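Local coordinates for GPI-anchored protein LLG1 (Arabidopsis thaliana, PDB 6A5D), which probably serves at the plant cell surface as a co-receptor within the heterotypic receptor complex that perceives RALF peptides, at residues V28-E31 and F32-Y35; T77-S80 and Y81-L84; K46-P49 and K50-G54. All coordinates share one frame; numbering follows the deposited sequence.

Contact 1. Residues V28-E31 and F32-Y35; sequences VNFE and FMNY. With NAG (2-acetamido-2-deoxy-beta-D-glucopyranose), chain C.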
ATOM      1  N   VAL A  28       6.209   2.371 -12.622  1.00 12.44           N
ATOM      2  CA  VAL A  28       4.765   2.413 -12.386  1.00 12.42           C
ATOM      3  C   VAL A  28       4.353   3.841 -12.071  1.00 13.60           C
ATOM      4  O   VAL A  28       4.945   4.499 -11.208  1.00 15.74           O
ATOM      5  CB  VAL A  28       4.375   1.460 -11.240  1.00 11.08           C
ATOM      6  CG1 VAL A  28       2.870   1.565 -10.912  1.00 12.26           C
ATOM      7  CG2 VAL A  28       4.770   0.021 -11.578  1.00 13.16           C
ATOM      8  N   ASN A  29       3.347   4.337 -12.786  1.00 12.24           N
ATOM      9  CA  ASN A  29       2.933   5.739 -12.651  1.00 12.64           C
ATOM     10  C   ASN A  29       1.912   5.894 -11.522  1.00 11.90           C
ATOM     11  O   ASN A  29       0.726   6.159 -11.730  1.00 12.76           O
ATOM     12  CB  ASN A  29       2.396   6.280 -13.968  1.00 14.82           C
ATOM     13  CG  ASN A  29       2.414   7.798 -14.019  1.00 15.50           C
ATOM     14  OD1 ASN A  29       2.619   8.473 -13.001  1.00 17.10           O
ATOM     15  ND2 ASN A  29       2.184   8.345 -15.208  1.00 20.55           N
ATOM     16  N   PHE A  30       2.415   5.755 -10.293  1.00 10.74           N
ATOM     17  CA  PHE A  30       1.544   5.825  -9.127  1.00 12.97           C
ATOM     18  C   PHE A  30       0.798   7.147  -9.046  1.00 11.05           C
ATOM     19  O   PHE A  30      -0.343   7.177  -8.569  1.00 10.57           O
ATOM     20  CB  PHE A  30       2.354   5.574  -7.855  1.00 11.73           C
ATOM     21  CG  PHE A  30       2.689   4.131  -7.640  1.00  9.60           C
ATOM     22  CD1 PHE A  30       1.701   3.258  -7.261  1.00 10.69           C
ATOM     23  CD2 PHE A  30       3.991   3.652  -7.787  1.00 11.91           C
ATOM     24  CE1 PHE A  30       1.971   1.915  -7.052  1.00 10.66           C
ATOM     25  CE2 PHE A  30       4.274   2.317  -7.579  1.00 10.11           C
ATOM     26  CZ  PHE A  30       3.266   1.442  -7.206  1.00  8.78           C
ATOM     27  N   GLU A  31       1.397   8.232  -9.553  1.00 10.72           N
ATOM     28  CA  GLU A  31       0.763   9.543  -9.461  1.00 14.89           C
ATOM     29  C   GLU A  31      -0.651   9.541 -10.028  1.00 14.56           C
ATOM     30  O   GLU A  31      -1.551  10.188  -9.476  1.00 12.60           O
ATOM     31  CB  GLU A  31       1.601  10.595 -10.183  1.00 15.45           C
ATOM     32  CG  GLU A  31       0.967  11.979 -10.047  1.00 17.62           C
ATOM     33  CD  GLU A  31       1.768  13.087 -10.684  1.00 21.87           C
ATOM     34  OE1 GLU A  31       2.853  12.809 -11.228  1.00 20.94           O
ATOM     35  OE2 GLU A  31       1.309  14.254 -10.597  1.00 24.34           O
ATOM     36  N   PHE A  32      -0.874   8.797 -11.107  1.00 14.96           N
ATOM     37  CA  PHE A  32      -2.124   8.865 -11.847  1.00 12.08           C
ATOM     38  C   PHE A  32      -2.976   7.610 -11.746  1.00 14.33           C
ATOM     39  O   PHE A  32      -3.941   7.457 -12.502  1.00 12.73           O
ATOM     40  CB  PHE A  32      -1.876   9.279 -13.300  1.00 17.53           C
ATOM     41  CG  PHE A  32      -1.446  10.704 -13.431  1.00 18.56           C
ATOM     42  CD1 PHE A  32      -2.360  11.726 -13.220  1.00 20.65           C
ATOM     43  CD2 PHE A  32      -0.129  11.031 -13.703  1.00 18.67           C
ATOM     44  CE1 PHE A  32      -1.977  13.047 -13.321  1.00 22.90           C
ATOM     45  CE2 PHE A  32       0.259  12.363 -13.800  1.00 20.16           C
ATOM     46  CZ  PHE A  32      -0.668  13.364 -13.610  1.00 21.02           C
ATOM     47  N   MET A  33      -2.654   6.718 -10.823  1.00 12.93           N
ATOM     48  CA  MET A  33      -3.460   5.531 -10.625  1.00 13.27           C
ATOM     49  C   MET A  33      -4.735   5.879  -9.874  1.00 11.80           C
ATOM     50  O   MET A  33      -4.929   6.998  -9.380  1.00 11.89           O
ATOM     51  CB  MET A  33      -2.670   4.462  -9.876  1.00 12.12           C
ATOM     52  CG  MET A  33      -1.574   3.905 -10.752  1.00  9.92           C
ATOM     53  SD  MET A  33      -0.523   2.665  -9.956  1.00 34.70           S
ATOM     54  CE  MET A  33      -1.716   1.370  -9.587  1.00 12.16           C
ATOM     55  N   ASN A  34      -5.613   4.898  -9.796  1.00  9.85           N
ATOM     56  CA  ASN A  34      -6.916   5.075  -9.185  1.00 11.89           C
ATOM     57  C   ASN A  34      -6.884   4.459  -7.796  1.00 11.49           C
ATOM     58  O   ASN A  34      -6.722   3.245  -7.657  1.00 12.17           O
ATOM     59  CB  ASN A  34      -7.996   4.437 -10.058  1.00 12.36           C
ATOM     60  CG  ASN A  34      -9.388   4.791  -9.589  1.00 13.53           C
ATOM     61  OD1 ASN A  34      -9.649   4.811  -8.397  1.00 12.75           O
ATOM     62  ND2 ASN A  34     -10.285   5.087 -10.521  1.00 13.97           N
ATOM     63  N   TYR A  35      -7.063   5.297  -6.778  1.00 10.40           N
ATOM     64  CA  TYR A  35      -6.941   4.906  -5.382  1.00 10.34           C
ATOM     65  C   TYR A  35      -8.287   4.615  -4.732  1.00 11.32           C
ATOM     66  O   TYR A  35      -8.338   4.370  -3.519  1.00 12.31           O
ATOM     67  CB  TYR A  35      -6.149   5.967  -4.597  1.00 11.03           C
ATOM     68  CG  TYR A  35      -4.706   5.978  -5.014  1.00 10.26           C
ATOM     69  CD1 TYR A  35      -4.320   6.598  -6.203  1.00 12.42           C
ATOM     70  CD2 TYR A  35      -3.742   5.332  -4.256  1.00 12.04           C
ATOM     71  CE1 TYR A  35      -3.007   6.579  -6.618  1.00 10.65           C
ATOM     72  CE2 TYR A  35      -2.433   5.301  -4.660  1.00 10.79           C
ATOM     73  CZ  TYR A  35      -2.064   5.925  -5.838  1.00 11.87           C
ATOM     74  OH  TYR A  35      -0.755   5.882  -6.231  1.00 12.88           O
TER
HETATM   75  C1  NAG C   1     -11.627   5.470 -10.143  1.00 14.34           C
HETATM   76  C2  NAG C   1     -12.141   6.552 -11.121  1.00 14.35           C
HETATM   77  C3  NAG C   1     -13.621   6.863 -10.872  1.00 15.09           C
HETATM   78  C4  NAG C   1     -14.448   5.590 -10.770  1.00 13.43           C
HETATM   79  C5  NAG C   1     -13.826   4.674  -9.733  1.00 13.10           C
HETATM   80  C6  NAG C   1     -14.587   3.382  -9.582  1.00 11.98           C
HETATM   81  C7  NAG C   1     -10.544   8.266 -11.920  1.00 19.78           C
HETATM   82  C8  NAG C   1      -9.877   9.564 -11.578  1.00 24.03           C
HETATM   83  N2  NAG C   1     -11.362   7.774 -10.984  1.00 16.05           N
HETATM   84  O3  NAG C   1     -14.103   7.662 -11.947  1.00 14.18           O
HETATM   85  O4  NAG C   1     -15.796   5.890 -10.422  1.00 16.48           O
HETATM   86  O5  NAG C   1     -12.502   4.338 -10.164  1.00 12.43           O
HETATM   87  O6  NAG C   1     -14.044   2.589  -8.540  1.00 14.20           O
HETATM   88  O7  NAG C   1     -10.345   7.691 -12.991  1.00 23.58           O
HETATM   89  O   HOH W   1      -4.551   9.666  -9.582  1.00 24.13           O
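Glu31 lies along one face of the Phe32 ring, its CG 4.0 Å from the ring centroid and offset toward the rim, a CH-pi contact that the carboxylate continues by stacking over the ring with the two planes 18° apart. An extended side chain, with CG anti to N (chi1 -178°), carries the carboxylate that far. At the edge of the same ring, Asn29 OD1 sits 3.8 Å from Phe32 CD2, the amide plane almost perpendicular to the ring. An alanine here in place of the glutamate removes the CG and carboxylate that lie over the Phe32 ring, and the ring would probably be freer to turn about its CB-CG bond. The Phe30 ring carries Val28 CG1 over the centre of one face and Tyr35 OH near its edge. Met33 SD approaches it obliquely in a Met-aromatic contact, 3.5 Å from Phe30 CD1, and also touches Val28 CG1.

These side chains are gathered round a tight turn: an inverse gamma turn centred on Asn29 leads into a short 3-10 turn. Its i-to-i+3 bonds run from Phe32 N to Asn29 O (3.1 Å) and from Met33 N to Phe30 O (3.3 Å). Phe30 O is gripped twice, because Tyr35 OH donates to it at 2.7 Å from the opposite face of the carbonyl plane. A water donates to both Glu31 O and Met33 O, while Tyr85 OH bonds to Glu31 O. Beyond the turn, Asn34 ND2 is joined covalently to C1 of an N-acetylglucosamine (1.4 Å), within the N-glycosylation sequon Asn34-Tyr35-Thr36.

Contact 2. Residues T77-S80 and Y81-L84; sequences TMFS and YINL
Tyr81 sets CG beside its own backbone N (chi1 -78°), which lays the ring back along the preceding helical turn, where Thr77 CG2 meets Tyr81 CE2 at 3.7 Å. The two side chains run side by side in the same direction. One residue on, Ile82 stretches CG1 and CD1 in an extended chain that also follows its i-4 neighbour, and Ile82 CD1 reaches Met78 CG at 3.7 Å. Met78 bends at its far end, bringing its CE over the centre of the Phe79 ring, while Ile82 CD1 comes near that ring obliquely.

The pairs Thr77-Tyr81 and Met78-Ile82 are i-to-i+4 neighbours on helix 74-86, whose backbone bonds supply the spacing. Ile82 N to Met78 O is the straightest of them, at 2.9 Å with an N-H...O angle of 175°; Asn83 N to Phe79 O and Leu84 N to Ser80 O each measure 3.0 Å. Tyr81 N donates to Thr77 O at 3.1 Å and makes a further, weak bond to Met78 O. Thr77 O is doubly engaged, since Ser80 OG folds back within its own turn and donates to it at 2.7 Å. Both donors come from the same face of that carbonyl's plane. Through this bond the exposed serine hydroxyl finds its acceptor in its own helix. Thr77 OG1 likewise turns to the chain, bonding to Asp73 O one turn earlier.

Met78 and Ile82 are buried, both against Phe56 of helix 49-60, with Met78 also packing on Phe59 and Ala60. Tyr81, partly exposed, packs on Glu31 and Tyr35 of the loop before helix 36-39, and its ring meets that of Tyr85 with the planes about 30° apart.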
ATOM      1  N   THR A  77       7.366   6.056  -3.402  1.00 11.51           N
ATOM      2  CA  THR A  77       6.443   6.808  -4.247  1.00 12.05           C
ATOM      3  C   THR A  77       5.003   6.359  -4.025  1.00 11.17           C
ATOM      4  O   THR A  77       4.101   7.189  -3.883  1.00 13.19           O
ATOM      5  CB  THR A  77       6.829   6.714  -5.727  1.00 14.51           C
ATOM      6  OG1 THR A  77       8.142   7.258  -5.927  1.00 15.83           O
ATOM      7  CG2 THR A  77       5.841   7.508  -6.581  1.00 16.33           C
ATOM      8  N   MET A  78       4.765   5.046  -3.982  1.00 10.66           N
ATOM      9  CA  MET A  78       3.408   4.553  -3.771  1.00 11.87           C
ATOM     10  C   MET A  78       2.839   5.042  -2.449  1.00 11.40           C
ATOM     11  O   MET A  78       1.708   5.539  -2.393  1.00 12.66           O
ATOM     12  CB  MET A  78       3.368   3.031  -3.809  1.00 11.50           C
ATOM     13  CG  MET A  78       1.966   2.540  -3.529  1.00 10.00           C
ATOM     14  SD  MET A  78       1.855   0.754  -3.327  1.00 19.44           S
ATOM     15  CE  MET A  78       2.779   0.501  -1.815  1.00 11.68           C
ATOM     16  N   PHE A  79       3.596   4.878  -1.369  1.00 10.99           N
ATOM     17  CA  PHE A  79       3.099   5.317  -0.070  1.00 12.43           C
ATOM     18  C   PHE A  79       2.855   6.825  -0.049  1.00 11.75           C
ATOM     19  O   PHE A  79       1.884   7.303   0.556  1.00 15.17           O
ATOM     20  CB  PHE A  79       4.061   4.886   1.036  1.00 13.02           C
ATOM     21  CG  PHE A  79       3.950   3.426   1.395  1.00 12.12           C
ATOM     22  CD1 PHE A  79       2.778   2.930   1.954  1.00 12.95           C
ATOM     23  CD2 PHE A  79       5.026   2.566   1.224  1.00 12.96           C
ATOM     24  CE1 PHE A  79       2.665   1.592   2.318  1.00 15.38           C
ATOM     25  CE2 PHE A  79       4.926   1.216   1.575  1.00 14.87           C
ATOM     26  CZ  PHE A  79       3.741   0.727   2.122  1.00 15.62           C
ATOM     27  N   SER A  80       3.700   7.596  -0.737  1.00 11.34           N
ATOM     28  CA  SER A  80       3.503   9.042  -0.749  1.00 11.46           C
ATOM     29  C   SER A  80       2.168   9.409  -1.388  1.00 13.66           C
ATOM     30  O   SER A  80       1.453  10.281  -0.881  1.00 12.99           O
ATOM     31  CB  SER A  80       4.675   9.741  -1.436  1.00 15.50           C
ATOM     32  OG  SER A  80       4.591   9.633  -2.841  1.00 22.59           O
ATOM     33  N   TYR A  81       1.772   8.703  -2.451  1.00 12.02           N
ATOM     34  CA  TYR A  81       0.508   9.021  -3.105  1.00 11.71           C
ATOM     35  C   TYR A  81      -0.692   8.432  -2.379  1.00 11.15           C
ATOM     36  O   TYR A  81      -1.743   9.081  -2.299  1.00 14.21           O
ATOM     37  CB  TYR A  81       0.512   8.600  -4.577  1.00 11.51           C
ATOM     38  CG  TYR A  81       1.268   9.573  -5.431  1.00 12.39           C
ATOM     39  CD1 TYR A  81       0.797  10.873  -5.602  1.00 13.61           C
ATOM     40  CD2 TYR A  81       2.467   9.217  -6.039  1.00 13.46           C
ATOM     41  CE1 TYR A  81       1.500  11.784  -6.357  1.00 15.24           C
ATOM     42  CE2 TYR A  81       3.178  10.135  -6.794  1.00 14.02           C
ATOM     43  CZ  TYR A  81       2.683  11.413  -6.948  1.00 16.73           C
ATOM     44  OH  TYR A  81       3.363  12.342  -7.709  1.00 18.68           O
ATOM     45  N   ILE A  82      -0.572   7.219  -1.834  1.00 10.19           N
ATOM     46  CA  ILE A  82      -1.652   6.696  -1.002  1.00 10.16           C
ATOM     47  C   ILE A  82      -1.978   7.686   0.100  1.00 11.27           C
ATOM     48  O   ILE A  82      -3.140   8.051   0.316  1.00 10.92           O
ATOM     49  CB  ILE A  82      -1.246   5.350  -0.387  1.00 10.76           C
ATOM     50  CG1 ILE A  82      -1.146   4.285  -1.469  1.00 10.05           C
ATOM     51  CG2 ILE A  82      -2.220   4.976   0.728  1.00 10.65           C
ATOM     52  CD1 ILE A  82      -0.621   2.945  -0.952  1.00 11.39           C
ATOM     53  N   ASN A  83      -0.943   8.160   0.783  1.00 13.03           N
ATOM     54  CA  ASN A  83      -1.166   8.985   1.957  1.00 12.26           C
ATOM     55  C   ASN A  83      -1.650  10.372   1.570  1.00 13.40           C
ATOM     56  O   ASN A  83      -2.455  10.972   2.296  1.00 13.42           O
ATOM     57  CB  ASN A  83       0.123   9.054   2.762  1.00 12.57           C
ATOM     58  CG  ASN A  83       0.550   7.693   3.294  1.00 12.97           C
ATOM     59  OD1 ASN A  83      -0.251   6.758   3.359  1.00 13.55           O
ATOM     60  ND2 ASN A  83       1.813   7.582   3.677  1.00 13.94           N
ATOM     61  N   LEU A  84      -1.179  10.887   0.435  1.00 13.02           N
ATOM     62  CA  LEU A  84      -1.624  12.188  -0.049  1.00 12.40           C
ATOM     63  C   LEU A  84      -3.089  12.154  -0.472  1.00 14.13           C
ATOM     64  O   LEU A  84      -3.907  12.959  -0.007  1.00 14.47           O
ATOM     65  CB  LEU A  84      -0.739  12.627  -1.212  1.00 13.17           C
ATOM     66  CG  LEU A  84      -1.233  13.897  -1.896  1.00 15.60           C
ATOM     67  CD1 LEU A  84      -1.200  15.064  -0.915  1.00 20.34           C
ATOM     68  CD2 LEU A  84      -0.386  14.184  -3.128  1.00 16.74           C
TER

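Contact 3. Residues K46-P49 and K50-G54; sequences KYPP and KECCG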
ATOM      1  N   LYS A  46     -11.490   6.427  12.609  1.00 16.30           N
ATOM      2  CA  LYS A  46     -11.412   5.054  13.118  1.00 16.38           C
ATOM      3  C   LYS A  46     -11.311   4.075  11.948  1.00 16.11           C
ATOM      4  O   LYS A  46     -12.262   3.381  11.583  1.00 16.56           O
ATOM      5  CB  LYS A  46     -12.583   4.748  14.044  1.00 19.76           C
ATOM      6  CG  LYS A  46     -12.504   5.487  15.366  1.00 20.92           C
ATOM      7  CD  LYS A  46     -13.574   5.015  16.325  1.00 26.63           C
ATOM      8  CE  LYS A  46     -13.398   5.661  17.675  1.00 26.60           C
ATOM      9  NZ  LYS A  46     -11.990   5.504  18.117  1.00 29.29           N
ATOM     10  N   TYR A  47     -10.134   4.056  11.339  1.00 14.14           N
ATOM     11  CA  TYR A  47      -9.888   3.214  10.177  1.00 13.82           C
ATOM     12  C   TYR A  47     -10.061   1.736  10.533  1.00 14.75           C
ATOM     13  O   TYR A  47      -9.470   1.265  11.510  1.00 15.00           O
ATOM     14  CB  TYR A  47      -8.467   3.436   9.672  1.00 12.34           C
ATOM     15  CG  TYR A  47      -8.123   4.869   9.321  1.00 12.20           C
ATOM     16  CD1 TYR A  47      -8.584   5.452   8.156  1.00 11.45           C
ATOM     17  CD2 TYR A  47      -7.274   5.618  10.131  1.00 13.13           C
ATOM     18  CE1 TYR A  47      -8.244   6.754   7.825  1.00 12.86           C
ATOM     19  CE2 TYR A  47      -6.930   6.911   9.804  1.00 13.01           C
ATOM     20  CZ  TYR A  47      -7.417   7.476   8.647  1.00 12.90           C
ATOM     21  OH  TYR A  47      -7.084   8.770   8.315  1.00 10.65           O
ATOM     22  N   PRO A  48     -10.892   0.994   9.812  1.00 11.97           N
ATOM     23  CA  PRO A  48     -11.058  -0.449  10.102  1.00 12.32           C
ATOM     24  C   PRO A  48      -9.818  -1.227   9.691  1.00 11.59           C
ATOM     25  O   PRO A  48      -9.490  -1.291   8.501  1.00 12.31           O
ATOM     26  CB  PRO A  48     -12.253  -0.833   9.214  1.00 13.62           C
ATOM     27  CG  PRO A  48     -12.211   0.176   8.086  1.00 13.67           C
ATOM     28  CD  PRO A  48     -11.741   1.457   8.701  1.00 12.35           C
ATOM     29  N   PRO A  49      -9.118  -1.868  10.631  1.00  9.35           N
ATOM     30  CA  PRO A  49      -7.803  -2.462  10.289  1.00 10.94           C
ATOM     31  C   PRO A  49      -7.846  -3.540   9.215  1.00 11.22           C
ATOM     32  O   PRO A  49      -7.011  -3.528   8.300  1.00 11.85           O
ATOM     33  CB  PRO A  49      -7.266  -2.965  11.637  1.00 10.65           C
ATOM     34  CG  PRO A  49      -8.505  -3.143  12.480  1.00 11.08           C
ATOM     35  CD  PRO A  49      -9.467  -2.067  12.048  1.00 13.27           C
ATOM     36  N   LYS A  50      -8.755  -4.508   9.330  1.00 11.45           N
ATOM     37  CA  LYS A  50      -8.775  -5.603   8.367  1.00 12.59           C
ATOM     38  C   LYS A  50      -9.223  -5.120   6.990  1.00 10.15           C
ATOM     39  O   LYS A  50      -8.611  -5.472   5.969  1.00 11.92           O
ATOM     40  CB  LYS A  50      -9.672  -6.736   8.865  1.00 17.69           C
ATOM     41  CG  LYS A  50      -9.712  -7.933   7.920  1.00 21.19           C
ATOM     42  CD  LYS A  50     -10.366  -9.151   8.562  1.00 28.04           C
ATOM     43  CE  LYS A  50      -9.668  -9.552   9.856  1.00 29.94           C
ATOM     44  NZ  LYS A  50      -9.698 -11.029  10.078  1.00 36.72           N
ATOM     45  N   GLU A  51     -10.275  -4.303   6.935  1.00 12.05           N
ATOM     46  CA  GLU A  51     -10.734  -3.794   5.644  1.00 12.24           C
ATOM     47  C   GLU A  51      -9.700  -2.878   5.000  1.00 10.71           C
ATOM     48  O   GLU A  51      -9.494  -2.924   3.786  1.00 12.49           O
ATOM     49  CB  GLU A  51     -12.077  -3.064   5.791  1.00 15.41           C
ATOM     50  CG  GLU A  51     -13.277  -3.957   6.062  1.00 19.25           C
ATOM     51  CD  GLU A  51     -13.240  -4.610   7.427  1.00 24.22           C
ATOM     52  OE1 GLU A  51     -13.755  -5.733   7.560  1.00 32.76           O
ATOM     53  OE2 GLU A  51     -12.671  -4.005   8.346  1.00 23.48           O
ATOM     54  N   CYS A  52      -8.992  -2.091   5.810  1.00 10.01           N
ATOM     55  CA  CYS A  52      -7.968  -1.207   5.272  1.00  9.77           C
ATOM     56  C   CYS A  52      -6.792  -2.001   4.737  1.00 10.31           C
ATOM     57  O   CYS A  52      -6.299  -1.716   3.641  1.00  9.66           O
ATOM     58  CB  CYS A  52      -7.515  -0.214   6.343  1.00  6.66           C
ATOM     59  SG  CYS A  52      -8.734   1.090   6.741  1.00 21.17           S
ATOM     60  N   CYS A  53      -6.321  -2.998   5.493  1.00  8.41           N
ATOM     61  CA  CYS A  53      -5.239  -3.843   5.006  1.00 10.15           C
ATOM     62  C   CYS A  53      -5.642  -4.573   3.733  1.00  9.48           C
ATOM     63  O   CYS A  53      -4.863  -4.628   2.776  1.00  8.38           O
ATOM     64  CB  CYS A  53      -4.815  -4.832   6.088  1.00  7.38           C
ATOM     65  SG  CYS A  53      -3.543  -5.946   5.516  1.00 16.72           S
ATOM     66  N   GLY A  54      -6.858  -5.130   3.697  1.00 10.16           N
ATOM     67  CA  GLY A  54      -7.285  -5.849   2.505  1.00 10.59           C
ATOM     68  C   GLY A  54      -7.334  -4.962   1.277  1.00 11.76           C
ATOM     69  O   GLY A  54      -6.923  -5.377   0.193  1.00  9.23           O
TER
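The N-terminal turn of helix 49-60 is entered through a Pro-Pro step, with Pro48 at the N-cap position and Pro49 the first helical residue. Pro48 O accepts from Cys52 N at 2.9 Å with the donor nearly along the C=O axis, and Pro49 O accepts from Cys53 N at 2.9 Å. A proline suits the first turn, where a backbone N has no earlier helical carbonyl to serve, and its ring already restricts phi.

Cys52 turns SG beside its own N (chi1 -72°), back over the entry: Cys52 SG lies 3.1 Å from Pro48 O, 3.6 Å from Pro48 CD and 3.8 Å from Tyr47 CB. Glu51 crosses Pro48 at about a right angle, its bent chain bringing Glu51 OE2 to 3.3 Å from Pro48 CB. Tyr47 and Cys52 also pack on Gln96 of helix 92-99.

The consecutive cysteines differ in chi1 and serve separate disulfides, Cys52 to Cys42 and Cys53 to Cys97. One helical turn is thereby tied covalently both to the loop before it and to helix 92-99, while the carboxylate of Glu51, in the first turn, would probably interact favourably with the positive end of the helix dipole.

How the contacts relate
Along the chain contact 1 comes first, contact 3 second and contact 2 third. Contacts 1 and 2 have centres about 9 Å apart and touch directly: the glycosylated loop before helix 36-39 lies on helix 74-86, with Phe30 CE1 3.6 Å from Met78 CG and Tyr35 OH 3.4 Å from Tyr81 CB. Contact 3 stands apart, its centre about 21 Å from that of contact 1 and about 17 Å from that of contact 2. Helix 49-60 nevertheless connects all three, since contact 3 forms its start, while further along Phe59 packs against both of the others and Phe56 against contact 2. This compact, strandless domain thus combines an aromatic-rich helical core with disulfide cross-links.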